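Local atomic coordinates of Lmo0488 protein (PDB entry 5TED), a protein that binds shikimate through its effector-binding domain, the part present here, and as a LysR-type regulator activates transcription of protocatechuate biosynthesis genes. Residues A[23-28]-A[197-202]. Residues are numbered along the deposited sequence; the frame is centred on the assembly and turned at random.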
loop_
_atom_site.group_PDB
_atom_site.type_symbol
_atom_site.label_atom_id
_atom_site.label_comp_id
_atom_site.label_asym_id
_atom_site.label_seq_id
_atom_site.Cartn_x
_atom_site.Cartn_y
_atom_site.Cartn_z
ATOM N N GLN A 23 14.093 -14.090 -2.210
ATOM C CA GLN A 23 14.605 -15.147 -1.348
ATOM C C GLN A 23 15.259 -16.254 -2.177
ATOM O O GLN A 23 16.369 -16.699 -1.867
ATOM C CB GLN A 23 13.474 -15.687 -0.464
ATOM C CG GLN A 23 13.938 -16.595 0.680
ATOM C CD GLN A 23 14.235 -18.001 0.230
ATOM O OE1 GLN A 23 13.544 -18.546 -0.623
ATOM N NE2 GLN A 23 15.260 -18.602 0.811
ATOM N N ASN A 24 14.593 -16.697 -3.251
ATOM C CA ASN A 24 15.154 -17.772 -4.067
ATOM C C ASN A 24 16.384 -17.304 -4.844
ATOM O O ASN A 24 17.381 -18.032 -4.933
ATOM C CB ASN A 24 14.089 -18.329 -5.017
ATOM C CG ASN A 24 13.180 -19.355 -4.343
ATOM O OD1 ASN A 24 13.545 -20.527 -4.242
ATOM N ND2 ASN A 24 12.000 -18.928 -3.884
ATOM N N PHE A 25 16.359 -16.080 -5.366
ATOM C CA PHE A 25 17.543 -15.531 -6.027
ATOM C C PHE A 25 18.758 -15.523 -5.102
ATOM O O PHE A 25 19.871 -15.898 -5.506
ATOM C CB PHE A 25 17.227 -14.108 -6.496
ATOM C CG PHE A 25 18.350 -13.430 -7.228
ATOM C CD1 PHE A 25 18.660 -13.794 -8.523
ATOM C CD2 PHE A 25 19.032 -12.365 -6.655
ATOM C CE1 PHE A 25 19.663 -13.156 -9.219
ATOM C CE2 PHE A 25 20.027 -11.705 -7.354
ATOM C CZ PHE A 25 20.347 -12.104 -8.641
ATOM N N THR A 26 18.562 -15.115 -3.852
ATOM C CA THR A 26 19.656 -14.864 -2.919
ATOM C C THR A 26 20.209 -16.132 -2.291
ATOM O O THR A 26 21.227 -16.061 -1.582
ATOM C CB THR A 26 19.190 -13.885 -1.828
ATOM O OG1 THR A 26 18.736 -12.675 -2.452
ATOM C CG2 THR A 26 20.347 -13.521 -0.880
ATOM N N LYS A 27 19.573 -17.287 -2.518
ATOM C CA LYS A 27 20.149 -18.535 -2.033
ATOM C C LYS A 27 21.439 -18.866 -2.759
ATOM O O LYS A 27 22.316 -19.528 -2.190
ATOM C CB LYS A 27 19.183 -19.698 -2.262
ATOM C CG LYS A 27 17.896 -19.625 -1.521
ATOM C CD LYS A 27 16.845 -20.501 -2.177
ATOM C CE LYS A 27 17.114 -21.971 -1.985
ATOM N NZ LYS A 27 16.005 -22.757 -2.602
ATOM N N VAL A 28 21.582 -18.397 -3.999
ATOM C CA VAL A 28 22.776 -18.682 -4.796
ATOM C C VAL A 28 23.979 -17.930 -4.247
ATOM O O VAL A 28 23.909 -16.724 -3.974
ATOM C CB VAL A 28 22.537 -18.334 -6.275
ATOM C CG1 VAL A 28 23.721 -18.751 -7.115
ATOM C CG2 VAL A 28 21.268 -18.997 -6.780
ATOM N N LYS A 197 16.984 -10.465 -13.723
ATOM C CA LYS A 197 15.983 -10.537 -14.783
ATOM C C LYS A 197 15.854 -11.960 -15.313
ATOM O O LYS A 197 14.747 -12.507 -15.383
ATOM C CB LYS A 197 16.337 -9.574 -15.915
ATOM C CG LYS A 197 15.344 -9.575 -17.084
ATOM C CD LYS A 197 15.874 -8.718 -18.247
ATOM C CE LYS A 197 14.891 -8.678 -19.408
ATOM N NZ LYS A 197 15.409 -7.781 -20.483
ATOM N N ASP A 198 16.978 -12.571 -15.701
ATOM C CA ASP A 198 16.931 -13.932 -16.231
ATOM C C ASP A 198 16.375 -14.912 -15.202
ATOM O O ASP A 198 15.551 -15.779 -15.532
ATOM C CB ASP A 198 18.326 -14.379 -16.671
ATOM C CG ASP A 198 18.841 -13.610 -17.880
ATOM O OD1 ASP A 198 18.044 -12.913 -18.546
ATOM O OD2 ASP A 198 20.049 -13.731 -18.178
ATOM N N PHE A 199 16.823 -14.799 -13.954
ATOM C CA PHE A 199 16.304 -15.668 -12.907
ATOM C C PHE A 199 14.795 -15.535 -12.773
ATOM O O PHE A 199 14.069 -16.542 -12.709
ATOM C CB PHE A 199 16.976 -15.358 -11.571
ATOM C CG PHE A 199 16.206 -15.878 -10.404
ATOM C CD1 PHE A 199 16.379 -17.173 -9.974
ATOM C CD2 PHE A 199 15.313 -15.062 -9.737
ATOM C CE1 PHE A 199 15.647 -17.663 -8.906
ATOM C CE2 PHE A 199 14.588 -15.536 -8.668
ATOM C CZ PHE A 199 14.757 -16.837 -8.250
ATOM N N ALA A 200 14.304 -14.293 -12.707
ATOM C CA ALA A 200 12.884 -14.070 -12.459
ATOM C C ALA A 200 12.023 -14.574 -13.605
ATOM O O ALA A 200 10.965 -15.165 -13.372
ATOM C CB ALA A 200 12.624 -12.587 -12.223
ATOM N N LEU A 201 12.450 -14.356 -14.850
ATOM C CA LEU A 201 11.653 -14.846 -15.975
ATOM C C LEU A 201 11.587 -16.371 -15.993
ATOM O O LEU A 201 10.522 -16.961 -16.261
ATOM C CB LEU A 201 12.233 -14.309 -17.284
ATOM C CG LEU A 201 11.972 -12.807 -17.478
ATOM C CD1 LEU A 201 12.624 -12.281 -18.745
ATOM C CD2 LEU A 201 10.471 -12.536 -17.499
ATOM N N ARG A 202 12.724 -17.028 -15.741
ATOM C CA ARG A 202 12.743 -18.487 -15.650
ATOM C C ARG A 202 11.829 -18.973 -14.535
ATOM O O ARG A 202 11.077 -19.941 -14.707
ATOM C CB ARG A 202 14.166 -18.992 -15.411
ATOM C CG ARG A 202 15.077 -19.057 -16.635
ATOM C CD ARG A 202 16.349 -19.903 -16.351
ATOM N NE ARG A 202 16.981 -19.588 -15.064
ATOM C CZ ARG A 202 17.966 -18.702 -14.900
ATOM N NH1 ARG A 202 18.449 -18.036 -15.949
ATOM N NH2 ARG A 202 18.473 -18.476 -13.687
#
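F199 lays one face of its ring over CA and CB of F25, packing helix 191-208 on helix 17-26. Both helices belong to the effector-binding domain of a LysR-type regulator, which has the periplasmic-binding-protein fold. The contact is apolar, and no hydrogen bond crosses it. F25 CB sits over the face of the F199 ring, 4.0 Å from the ring centroid and 23° off the normal, a CH-pi contact. F25 CA lies over the same ring, toward its rim. N24 meets the ring differently: its CB comes in at the edge, 3.6 Å from F199 CZ.

The two phenyl rings form an oblique pair. Their planes are at 58° and their centroids 5.5 Å apart. F25 CD1 is the ring atom that leads, at 3.7 Å from F199 CG, while F199 CG lies near the plane of the F25 ring. The F199 side chain leaves its helix toward helix 17-26, with CG anti to the backbone N (chi1 161°). This carries CZ at the far end of the ring up to the backbone of the other helix.

Further out, F25 is buried. Its ring stacks with H31, just beyond helix 17-26, and meets F196 of helix 191-208 edge-to-face; these neighbours probably limit its rotation. L21, one helical turn before F25, also packs on F199. The N24 amide turns from the F199 ring, and its ND2 is hydrogen-bonded to E20 O in its own helix. Between segments 23-28 and 197-202 the closest approach is F199 CZ to F25 N, at 3.4 Å.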